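Local coordinates for protein Abbfa_003403 (Acinetobacter baumannii, PDB 4ZXH) that probably assembles a peptide as a four-domain nonribosomal peptide synthetase, carrying intermediates on a phosphopantetheine arm among its condensation, adenylation and thioesterase domains, at residues S198-F201 / W202-L206; R314-T317 / Q318-E322; P449-K452 / I453-D457. All coordinates share one frame; numbering follows the deposited sequence.

Interaction 1. Residues S198-F201 / W202-L206; sequences SLIF and WKNAL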
ATOM      1  N   SER A 198     -31.914  -3.409  -9.182  1.00 49.20           N
ATOM      2  CA  SER A 198     -31.064  -3.871  -8.084  1.00 50.38           C
ATOM      3  C   SER A 198     -29.616  -3.411  -8.260  1.00 48.80           C
ATOM      4  O   SER A 198     -28.946  -3.083  -7.289  1.00 50.42           O
ATOM      5  CB  SER A 198     -31.115  -5.397  -7.963  1.00 51.88           C
ATOM      6  OG  SER A 198     -32.448  -5.844  -7.757  1.00 63.70           O
ATOM      7  N   LEU A 199     -29.134  -3.382  -9.496  1.00 46.72           N
ATOM      8  CA  LEU A 199     -27.769  -2.935  -9.757  1.00 45.53           C
ATOM      9  C   LEU A 199     -27.609  -1.440  -9.493  1.00 46.29           C
ATOM     10  O   LEU A 199     -26.581  -0.996  -8.994  1.00 39.86           O
ATOM     11  CB  LEU A 199     -27.368  -3.255 -11.191  1.00 48.09           C
ATOM     12  CG  LEU A 199     -25.883  -3.165 -11.532  1.00 45.93           C
ATOM     13  CD1 LEU A 199     -25.038  -3.925 -10.518  1.00 40.86           C
ATOM     14  CD2 LEU A 199     -25.681  -3.741 -12.917  1.00 44.40           C
ATOM     15  N   ILE A 200     -28.632  -0.669  -9.837  1.00 45.77           N
ATOM     16  CA  ILE A 200     -28.625   0.754  -9.554  1.00 47.85           C
ATOM     17  C   ILE A 200     -28.605   1.000  -8.048  1.00 54.23           C
ATOM     18  O   ILE A 200     -27.867   1.873  -7.569  1.00 62.30           O
ATOM     19  CB  ILE A 200     -29.842   1.444 -10.179  1.00 52.75           C
ATOM     20  CG1 ILE A 200     -29.795   1.290 -11.698  1.00 56.01           C
ATOM     21  CG2 ILE A 200     -29.903   2.908  -9.780  1.00 45.90           C
ATOM     22  CD1 ILE A 200     -31.141   1.464 -12.360  1.00 53.29           C
ATOM     23  N   PHE A 201     -29.404   0.229  -7.308  1.00 46.46           N
ATOM     24  CA  PHE A 201     -29.461   0.350  -5.853  1.00 39.03           C
ATOM     25  C   PHE A 201     -28.070   0.292  -5.229  1.00 48.09           C
ATOM     26  O   PHE A 201     -27.699   1.168  -4.443  1.00 52.95           O
ATOM     27  CB  PHE A 201     -30.335  -0.746  -5.247  1.00 38.01           C
ATOM     28  CG  PHE A 201     -30.309  -0.781  -3.742  1.00 41.23           C
ATOM     29  CD1 PHE A 201     -31.277  -0.119  -3.004  1.00 40.57           C
ATOM     30  CD2 PHE A 201     -29.316  -1.482  -3.059  1.00 44.62           C
ATOM     31  CE1 PHE A 201     -31.259  -0.151  -1.609  1.00 43.01           C
ATOM     32  CE2 PHE A 201     -29.290  -1.514  -1.664  1.00 47.10           C
ATOM     33  CZ  PHE A 201     -30.269  -0.852  -0.940  1.00 45.72           C
ATOM     34  N   TRP A 202     -27.314  -0.751  -5.572  1.00 44.21           N
ATOM     35  CA  TRP A 202     -25.984  -0.951  -5.013  1.00 43.27           C
ATOM     36  C   TRP A 202     -25.013   0.117  -5.483  1.00 45.90           C
ATOM     37  O   TRP A 202     -24.153   0.578  -4.728  1.00 48.81           O
ATOM     38  CB  TRP A 202     -25.442  -2.327  -5.386  1.00 40.75           C
ATOM     39  CG  TRP A 202     -26.130  -3.439  -4.692  1.00 39.77           C
ATOM     40  CD1 TRP A 202     -26.863  -4.432  -5.267  1.00 39.28           C
ATOM     41  CD2 TRP A 202     -26.162  -3.678  -3.281  1.00 38.85           C
ATOM     42  NE1 TRP A 202     -27.352  -5.282  -4.299  1.00 39.45           N
ATOM     43  CE2 TRP A 202     -26.935  -4.840  -3.071  1.00 35.75           C
ATOM     44  CE3 TRP A 202     -25.610  -3.028  -2.176  1.00 31.18           C
ATOM     45  CZ2 TRP A 202     -27.167  -5.361  -1.807  1.00 32.22           C
ATOM     46  CZ3 TRP A 202     -25.847  -3.544  -0.918  1.00 31.62           C
ATOM     47  CH2 TRP A 202     -26.613  -4.699  -0.744  1.00 35.66           C
ATOM     48  N   LYS A 203     -25.153   0.506  -6.739  1.00 47.61           N
ATOM     49  CA  LYS A 203     -24.279   1.510  -7.315  1.00 46.70           C
ATOM     50  C   LYS A 203     -24.431   2.804  -6.508  1.00 47.57           C
ATOM     51  O   LYS A 203     -23.447   3.493  -6.247  1.00 48.41           O
ATOM     52  CB  LYS A 203     -24.606   1.713  -8.799  1.00 50.20           C
ATOM     53  CG  LYS A 203     -23.438   2.184  -9.661  1.00 61.58           C
ATOM     54  CD  LYS A 203     -23.910   2.542 -11.073  1.00 78.20           C
ATOM     55  CE  LYS A 203     -23.959   1.338 -12.013  1.00 87.19           C
ATOM     56  NZ  LYS A 203     -22.595   0.870 -12.416  1.00 89.75           N
ATOM     57  N   ASN A 204     -25.653   3.108  -6.070  1.00 45.31           N
ATOM     58  CA  ASN A 204     -25.876   4.317  -5.268  1.00 47.42           C
ATOM     59  C   ASN A 204     -25.534   4.124  -3.790  1.00 45.95           C
ATOM     60  O   ASN A 204     -25.008   5.021  -3.134  1.00 50.69           O
ATOM     61  CB  ASN A 204     -27.326   4.798  -5.415  1.00 48.91           C
ATOM     62  CG  ASN A 204     -27.611   5.372  -6.800  1.00 62.78           C
ATOM     63  OD1 ASN A 204     -26.701   5.857  -7.483  1.00 71.34           O
ATOM     64  ND2 ASN A 204     -28.870   5.309  -7.227  1.00 63.73           N
ATOM     65  N   ALA A 205     -25.824   2.944  -3.269  1.00 42.75           N
ATOM     66  CA  ALA A 205     -25.538   2.644  -1.875  1.00 41.75           C
ATOM     67  C   ALA A 205     -24.039   2.725  -1.576  1.00 37.05           C
ATOM     68  O   ALA A 205     -23.645   3.099  -0.473  1.00 36.90           O
ATOM     69  CB  ALA A 205     -26.085   1.254  -1.511  1.00 34.01           C
ATOM     70  N   LEU A 206     -23.212   2.382  -2.560  1.00 34.83           N
ATOM     71  CA  LEU A 206     -21.764   2.312  -2.344  1.00 50.03           C
ATOM     72  C   LEU A 206     -20.943   3.394  -3.055  1.00 56.12           C
ATOM     73  O   LEU A 206     -19.719   3.354  -3.009  1.00 56.27           O
ATOM     74  CB  LEU A 206     -21.245   0.926  -2.759  1.00 42.52           C
ATOM     75  CG  LEU A 206     -21.733  -0.198  -1.831  1.00 42.73           C
ATOM     76  CD1 LEU A 206     -21.621  -1.589  -2.444  1.00 28.07           C
ATOM     77  CD2 LEU A 206     -20.961  -0.146  -0.536  1.00 37.78           C
TER
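Phe201 O is gripped by two amides of the next helical turn: Ala205 N lies 2.8 Å from Phe201 O, in the carbonyl plane, while Asn204 N adds a weak second bond at 3.3 Å to the same Phe201 O. The carbonyls of Leu199 and Ile200 receive Lys203 N and Asn204 N in the usual i to i+4 pattern. Two aromatic side chains next to each other in sequence are laid over this backbone frame. Their first torsions differ: Phe201 has CG anti to its amide nitrogen (chi1 173°), whereas Trp202 has CG anti to its carbonyl carbon, beside its amide nitrogen (chi1 -71°). They form a T-shaped pair: the edge of Phe201 is directed at the face of the indole, with Phe201 CD2 3.8 Å from Trp202 CD2 and the ring planes at 90°. Further along the phenyl, Phe201 CE2 comes within 4.2 Å of Ala205 CB, one turn on. Elsewhere on the helix, Ile200 and Asn204 run side by side, Ile200 CG2 lying 3.7 Å from Asn204 ND2. The buried side is completed from outside. Trp202 NE1 donates to His330 O, Ser198 OG is hydrogen-bonded to His330 ND1, and the His330 ring stacks on Phe201; the indole also meets Val338 of helix 335-342. The whole illustrates how an alpha-helix, here 197-205 of the condensation domain, can combine i to i+4 bonding with an edge-to-face aromatic pair that packs it against its neighbours.

Interaction 2. Residues R314-T317 / Q318-E322; sequences RQFT and QQVQE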
ATOM      1  N   ARG A 314     -31.318   3.560  19.964  1.00 69.86           N
ATOM      2  CA  ARG A 314     -32.598   3.054  19.489  1.00 74.11           C
ATOM      3  C   ARG A 314     -32.770   3.484  18.045  1.00 68.18           C
ATOM      4  O   ARG A 314     -32.904   2.656  17.144  1.00 71.07           O
ATOM      5  CB  ARG A 314     -33.763   3.569  20.340  1.00 84.97           C
ATOM      6  CG  ARG A 314     -35.139   3.211  19.778  1.00 90.11           C
ATOM      7  CD  ARG A 314     -36.272   3.768  20.628  1.00 96.97           C
ATOM      8  NE  ARG A 314     -36.158   3.377  22.034  1.00103.59           N
ATOM      9  CZ  ARG A 314     -36.801   2.356  22.597  1.00107.53           C
ATOM     10  NH1 ARG A 314     -37.621   1.593  21.881  1.00111.31           N
ATOM     11  NH2 ARG A 314     -36.622   2.092  23.886  1.00105.94           N
ATOM     12  N   GLN A 315     -32.743   4.791  17.838  1.00 62.15           N
ATOM     13  CA  GLN A 315     -32.914   5.354  16.516  1.00 67.13           C
ATOM     14  C   GLN A 315     -31.949   4.733  15.507  1.00 64.82           C
ATOM     15  O   GLN A 315     -32.366   4.256  14.455  1.00 68.99           O
ATOM     16  CB  GLN A 315     -32.733   6.869  16.575  1.00 68.40           C
ATOM     17  CG  GLN A 315     -33.816   7.574  17.380  1.00 72.90           C
ATOM     18  CD  GLN A 315     -33.577   9.065  17.485  1.00 77.39           C
ATOM     19  OE1 GLN A 315     -32.431   9.525  17.489  1.00 72.46           O
ATOM     20  NE2 GLN A 315     -34.660   9.835  17.559  1.00 82.30           N
ATOM     21  N   PHE A 316     -30.668   4.710  15.850  1.00 60.84           N
ATOM     22  CA  PHE A 316     -29.646   4.169  14.958  1.00 50.66           C
ATOM     23  C   PHE A 316     -29.803   2.666  14.688  1.00 52.70           C
ATOM     24  O   PHE A 316     -29.607   2.211  13.561  1.00 53.58           O
ATOM     25  CB  PHE A 316     -28.258   4.442  15.529  1.00 48.39           C
ATOM     26  CG  PHE A 316     -27.158   3.789  14.757  1.00 47.63           C
ATOM     27  CD1 PHE A 316     -26.752   4.311  13.539  1.00 48.76           C
ATOM     28  CD2 PHE A 316     -26.536   2.647  15.238  1.00 45.41           C
ATOM     29  CE1 PHE A 316     -25.753   3.708  12.814  1.00 44.11           C
ATOM     30  CE2 PHE A 316     -25.528   2.040  14.516  1.00 42.25           C
ATOM     31  CZ  PHE A 316     -25.137   2.570  13.299  1.00 41.20           C
ATOM     32  N   THR A 317     -30.135   1.889  15.713  1.00 54.10           N
ATOM     33  CA  THR A 317     -30.399   0.467  15.510  1.00 53.80           C
ATOM     34  C   THR A 317     -31.537   0.278  14.503  1.00 56.49           C
ATOM     35  O   THR A 317     -31.451  -0.572  13.615  1.00 54.10           O
ATOM     36  CB  THR A 317     -30.768  -0.249  16.815  1.00 58.65           C
ATOM     37  OG1 THR A 317     -29.714  -0.092  17.771  1.00 64.11           O
ATOM     38  CG2 THR A 317     -30.964  -1.710  16.552  1.00 57.16           C
ATOM     39  N   GLN A 318     -32.589   1.087  14.631  1.00 59.88           N
ATOM     40  CA  GLN A 318     -33.703   1.043  13.680  1.00 65.10           C
ATOM     41  C   GLN A 318     -33.234   1.438  12.269  1.00 61.61           C
ATOM     42  O   GLN A 318     -33.658   0.848  11.270  1.00 59.95           O
ATOM     43  CB  GLN A 318     -34.854   1.946  14.147  1.00 71.36           C
ATOM     44  CG  GLN A 318     -35.515   1.473  15.452  1.00 83.44           C
ATOM     45  CD  GLN A 318     -36.725   2.310  15.858  1.00 93.58           C
ATOM     46  OE1 GLN A 318     -36.661   3.542  15.920  1.00 99.61           O
ATOM     47  NE2 GLN A 318     -37.830   1.637  16.152  1.00 93.10           N
ATOM     48  N   GLN A 319     -32.344   2.423  12.203  1.00 56.62           N
ATOM     49  CA  GLN A 319     -31.768   2.892  10.941  1.00 54.02           C
ATOM     50  C   GLN A 319     -31.049   1.746  10.212  1.00 52.51           C
ATOM     51  O   GLN A 319     -31.142   1.612   8.988  1.00 44.19           O
ATOM     52  CB  GLN A 319     -30.823   4.073  11.225  1.00 55.24           C
ATOM     53  CG  GLN A 319     -30.085   4.684  10.041  1.00 67.31           C
ATOM     54  CD  GLN A 319     -29.435   6.039  10.394  1.00 74.97           C
ATOM     55  OE1 GLN A 319     -29.884   6.738  11.324  1.00 70.63           O
ATOM     56  NE2 GLN A 319     -28.367   6.402   9.663  1.00 67.37           N
ATOM     57  N   VAL A 320     -30.362   0.899  10.974  1.00 46.91           N
ATOM     58  CA  VAL A 320     -29.607  -0.199  10.383  1.00 45.56           C
ATOM     59  C   VAL A 320     -30.560  -1.289   9.920  1.00 45.66           C
ATOM     60  O   VAL A 320     -30.439  -1.805   8.810  1.00 40.81           O
ATOM     61  CB  VAL A 320     -28.573  -0.785  11.377  1.00 47.78           C
ATOM     62  CG1 VAL A 320     -28.049  -2.119  10.892  1.00 38.86           C
ATOM     63  CG2 VAL A 320     -27.426   0.202  11.600  1.00 52.02           C
ATOM     64  N   GLN A 321     -31.523  -1.624  10.773  1.00 44.67           N
ATOM     65  CA  GLN A 321     -32.494  -2.646  10.428  1.00 47.40           C
ATOM     66  C   GLN A 321     -33.191  -2.288   9.118  1.00 52.42           C
ATOM     67  O   GLN A 321     -33.443  -3.159   8.286  1.00 59.53           O
ATOM     68  CB  GLN A 321     -33.516  -2.830  11.553  1.00 51.23           C
ATOM     69  CG  GLN A 321     -34.471  -3.983  11.322  1.00 57.33           C
ATOM     70  CD  GLN A 321     -33.757  -5.319  11.231  1.00 64.68           C
ATOM     71  OE1 GLN A 321     -33.171  -5.795  12.209  1.00 71.73           O
ATOM     72  NE2 GLN A 321     -33.791  -5.927  10.049  1.00 61.72           N
ATOM     73  N   GLU A 322     -33.474  -1.001   8.925  1.00 49.01           N
ATOM     74  CA  GLU A 322     -34.144  -0.544   7.713  1.00 49.17           C
ATOM     75  C   GLU A 322     -33.219  -0.597   6.484  1.00 51.19           C
ATOM     76  O   GLU A 322     -33.651  -0.985   5.401  1.00 54.72           O
ATOM     77  CB  GLU A 322     -34.700   0.877   7.906  1.00 48.08           C
ATOM     78  CG  GLU A 322     -35.418   1.473   6.679  1.00 52.87           C
ATOM     79  CD  GLU A 322     -36.691   0.718   6.258  1.00 69.85           C
ATOM     80  OE1 GLU A 322     -37.105  -0.252   6.942  1.00 73.51           O
ATOM     81  OE2 GLU A 322     -37.290   1.113   5.230  1.00 75.49           O
TER
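Phe316 and Val320, one helical turn apart, cross at a slant, with a single methyl branch making the contact. Val320 CG2 stands over one face of the phenyl ring, 4.0 Å from the centroid of the Phe316 ring and displaced toward its rim, a CH-pi approach whose closest pair is Phe316 CZ to Val320 CG2 at 3.7 Å. The valine torsion explains the choice of branch: CG1 is anti to the amide nitrogen (chi1 166°), which turns CG2 back beside that nitrogen and over the ring of the preceding turn. Arg314 and Gln318 are arranged quite differently. Their chains run alongside each other in the same direction, meeting loosely where Arg314 CG lies 4.2 Å from Gln318 OE1, and the guanidinium and amide planes are nearly perpendicular, 88° apart. The guanidinium is occupied elsewhere, in a salt bridge from Arg314 NE to Glu450. Beneath both pairs runs regular backbone bonding, including Gln318 N to Arg314 O at 3.0 Å and Gln321 N to Thr317 O at 3.0 Å; Thr317 OG1 is bonded back to Leu313 O. The two pairs mark two sides of the helix. Phe316 and Val320 both pack on Met305 of strand 302-306, and helix 255-271 is reached by Phe316 at Val265 and by Thr317 and Val320 at Ser261, whereas Gln315 and Gln318 are exposed. Apolar i, i+4 contacts on one side and polar chains on the other are characteristic of an amphipathic helix, here 313-329 in the condensation domain.

Interaction 3. Residues P449-K452 / I453-D457; sequences PERK and IVELD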
ATOM      1  N   PRO A 449     -30.509   2.370  26.586  1.00 78.44           N
ATOM      2  CA  PRO A 449     -31.069   2.350  25.225  1.00 76.82           C
ATOM      3  C   PRO A 449     -31.213   3.715  24.547  1.00 80.83           C
ATOM      4  O   PRO A 449     -31.107   3.784  23.323  1.00 85.62           O
ATOM      5  CB  PRO A 449     -32.456   1.733  25.429  1.00 75.90           C
ATOM      6  CG  PRO A 449     -32.334   0.921  26.658  1.00 78.73           C
ATOM      7  CD  PRO A 449     -31.379   1.661  27.542  1.00 78.28           C
ATOM      8  N   GLU A 450     -31.451   4.774  25.317  1.00 78.04           N
ATOM      9  CA  GLU A 450     -31.787   6.066  24.728  1.00 80.54           C
ATOM     10  C   GLU A 450     -30.599   6.997  24.629  1.00 81.77           C
ATOM     11  O   GLU A 450     -30.732   8.121  24.150  1.00 90.37           O
ATOM     12  CB  GLU A 450     -32.894   6.751  25.530  1.00 91.88           C
ATOM     13  CG  GLU A 450     -34.227   6.006  25.517  1.00102.70           C
ATOM     14  CD  GLU A 450     -34.711   5.671  24.112  1.00108.57           C
ATOM     15  OE1 GLU A 450     -34.475   6.469  23.174  1.00107.96           O
ATOM     16  OE2 GLU A 450     -35.332   4.599  23.946  1.00113.10           O
ATOM     17  N   ARG A 451     -29.440   6.535  25.083  1.00 75.44           N
ATOM     18  CA  ARG A 451     -28.245   7.365  25.068  1.00 74.04           C
ATOM     19  C   ARG A 451     -27.804   7.635  23.626  1.00 72.89           C
ATOM     20  O   ARG A 451     -27.958   6.774  22.758  1.00 78.50           O
ATOM     21  CB  ARG A 451     -27.130   6.696  25.879  1.00 76.84           C
ATOM     22  CG  ARG A 451     -25.909   7.574  26.142  1.00 80.75           C
ATOM     23  CD  ARG A 451     -24.997   6.947  27.193  1.00 81.25           C
ATOM     24  NE  ARG A 451     -25.407   7.248  28.567  1.00 79.87           N
ATOM     25  CZ  ARG A 451     -25.006   6.556  29.631  1.00 82.12           C
ATOM     26  NH1 ARG A 451     -24.220   5.496  29.486  1.00 85.62           N
ATOM     27  NH2 ARG A 451     -25.410   6.902  30.840  1.00 82.86           N
ATOM     28  N   LYS A 452     -27.287   8.842  23.380  1.00 68.83           N
ATOM     29  CA  LYS A 452     -26.793   9.255  22.063  1.00 58.27           C
ATOM     30  C   LYS A 452     -25.409   8.678  21.780  1.00 58.53           C
ATOM     31  O   LYS A 452     -24.560   8.621  22.665  1.00 60.91           O
ATOM     32  CB  LYS A 452     -26.745  10.787  21.947  1.00 60.69           C
ATOM     33  CG  LYS A 452     -28.096  11.456  21.745  1.00 61.43           C
ATOM     34  CD  LYS A 452     -27.949  12.958  21.557  1.00 65.26           C
ATOM     35  CE  LYS A 452     -29.284  13.605  21.169  1.00 74.06           C
ATOM     36  NZ  LYS A 452     -29.167  15.092  21.002  1.00 75.05           N
ATOM     37  N   ILE A 453     -25.192   8.260  20.540  1.00 53.71           N
ATOM     38  CA  ILE A 453     -23.954   7.612  20.138  1.00 51.47           C
ATOM     39  C   ILE A 453     -22.705   8.415  20.530  1.00 63.06           C
ATOM     40  O   ILE A 453     -21.691   7.836  20.919  1.00 68.02           O
ATOM     41  CB  ILE A 453     -23.959   7.339  18.615  1.00 49.86           C
ATOM     42  CG1 ILE A 453     -25.065   6.338  18.277  1.00 51.04           C
ATOM     43  CG2 ILE A 453     -22.603   6.819  18.137  1.00 54.75           C
ATOM     44  CD1 ILE A 453     -25.052   5.838  16.869  1.00 49.69           C
ATOM     45  N   VAL A 454     -22.777   9.738  20.454  1.00 56.89           N
ATOM     46  CA  VAL A 454     -21.679  10.579  20.939  1.00 61.90           C
ATOM     47  C   VAL A 454     -21.509  10.479  22.471  1.00 68.32           C
ATOM     48  O   VAL A 454     -20.386  10.305  22.959  1.00 69.88           O
ATOM     49  CB  VAL A 454     -21.877  12.064  20.524  1.00 54.33           C
ATOM     50  CG1 VAL A 454     -23.322  12.521  20.757  1.00 52.14           C
ATOM     51  CG2 VAL A 454     -20.906  12.963  21.261  1.00 50.96           C
ATOM     52  N   GLU A 455     -22.619  10.564  23.213  1.00 64.85           N
ATOM     53  CA  GLU A 455     -22.621  10.498  24.685  1.00 65.98           C
ATOM     54  C   GLU A 455     -22.114   9.163  25.230  1.00 65.18           C
ATOM     55  O   GLU A 455     -21.880   9.015  26.431  1.00 67.70           O
ATOM     56  CB  GLU A 455     -24.033  10.730  25.239  1.00 73.04           C
ATOM     57  CG  GLU A 455     -24.650  12.102  25.007  1.00 81.71           C
ATOM     58  CD  GLU A 455     -26.141  12.135  25.371  1.00 92.80           C
ATOM     59  OE1 GLU A 455     -26.740  11.056  25.607  1.00 88.76           O
ATOM     60  OE2 GLU A 455     -26.714  13.245  25.437  1.00100.35           O
ATOM     61  N   LEU A 456     -21.975   8.189  24.344  1.00 53.98           N
ATOM     62  CA  LEU A 456     -21.636   6.833  24.733  1.00 61.23           C
ATOM     63  C   LEU A 456     -20.139   6.670  24.943  1.00 66.54           C
ATOM     64  O   LEU A 456     -19.341   6.921  24.037  1.00 68.36           O
ATOM     65  CB  LEU A 456     -22.136   5.854  23.670  1.00 58.34           C
ATOM     66  CG  LEU A 456     -21.784   4.379  23.811  1.00 53.97           C
ATOM     67  CD1 LEU A 456     -22.493   3.750  24.976  1.00 65.57           C
ATOM     68  CD2 LEU A 456     -22.133   3.666  22.536  1.00 59.38           C
ATOM     69  N   ASP A 457     -19.756   6.240  26.139  1.00 69.66           N
ATOM     70  CA  ASP A 457     -18.343   6.062  26.442  1.00 65.49           C
ATOM     71  C   ASP A 457     -18.048   4.572  26.594  1.00 59.40           C
ATOM     72  O   ASP A 457     -18.604   3.897  27.456  1.00 64.69           O
ATOM     73  CB  ASP A 457     -17.955   6.846  27.701  1.00 72.07           C
ATOM     74  CG  ASP A 457     -16.515   7.335  27.669  1.00 76.14           C
ATOM     75  OD1 ASP A 457     -15.706   6.755  26.903  1.00 83.53           O
ATOM     76  OD2 ASP A 457     -16.191   8.301  28.405  1.00 68.45           O
TER
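Lys452, Glu455 and Arg451 bury the most surface in this turn, and the carboxylate of Glu455 is where they meet. Glu455 folds back so that OE1 accepts the backbone amide of Lys452, with Lys452 N 3.2 Å from Glu455 OE1 and a nearly straight N-H...O angle of 169°. The donor arrives from above the carboxylate plane, 50° out of it. With CG beside its own amide nitrogen (chi1 -65°) and an extended chain beyond, Glu455 spans the gap back to Lys452. The aliphatic parts of both basic residues cover the acid: Arg451 CG is 3.6 Å from Glu455 OE1, and Lys452 CB is 3.7 Å from the same Glu455 OE1. Neither cationic end pairs with it. Arg451 NE remains 5.0 Å from Glu455 OE1, and Lys452 NZ reaches out to a salt bridge with Asp310; both charges may nonetheless help to stabilise the carboxylate. Residues 453-455 have helical backbone angles, and the bond closes their turn like the glutamate half of a capping box, but without the reciprocal bond or a regular helix. The turn follows helix 428-447. Its backbone bonds to Ala309 and Gln311, just before helix 313-329, and to Leu313, its first residue, while Ile453 packs on Phe316 of that helix and Leu456 on Val265 of helix 255-271.

In the fold
All three contacts are local and follow one another along the condensation domain; none closes a long loop, nests in another or crosses it. Interaction 1 comes first, on helix 197-205, and its nearest atoms are about 7 Å from those of interaction 2 without touching. The chain then reaches strand 302-306, which receives Leu206 from the end of interaction 1 and apolar side chains from interaction 2, and is thus a neighbour common to both. Interaction 3 follows helix 428-447 and touches interaction 2 directly, through one salt bridge and apolar packing against helix 313-329. Interactions 1 and 3 remain apart, their centres about 31 Å distant.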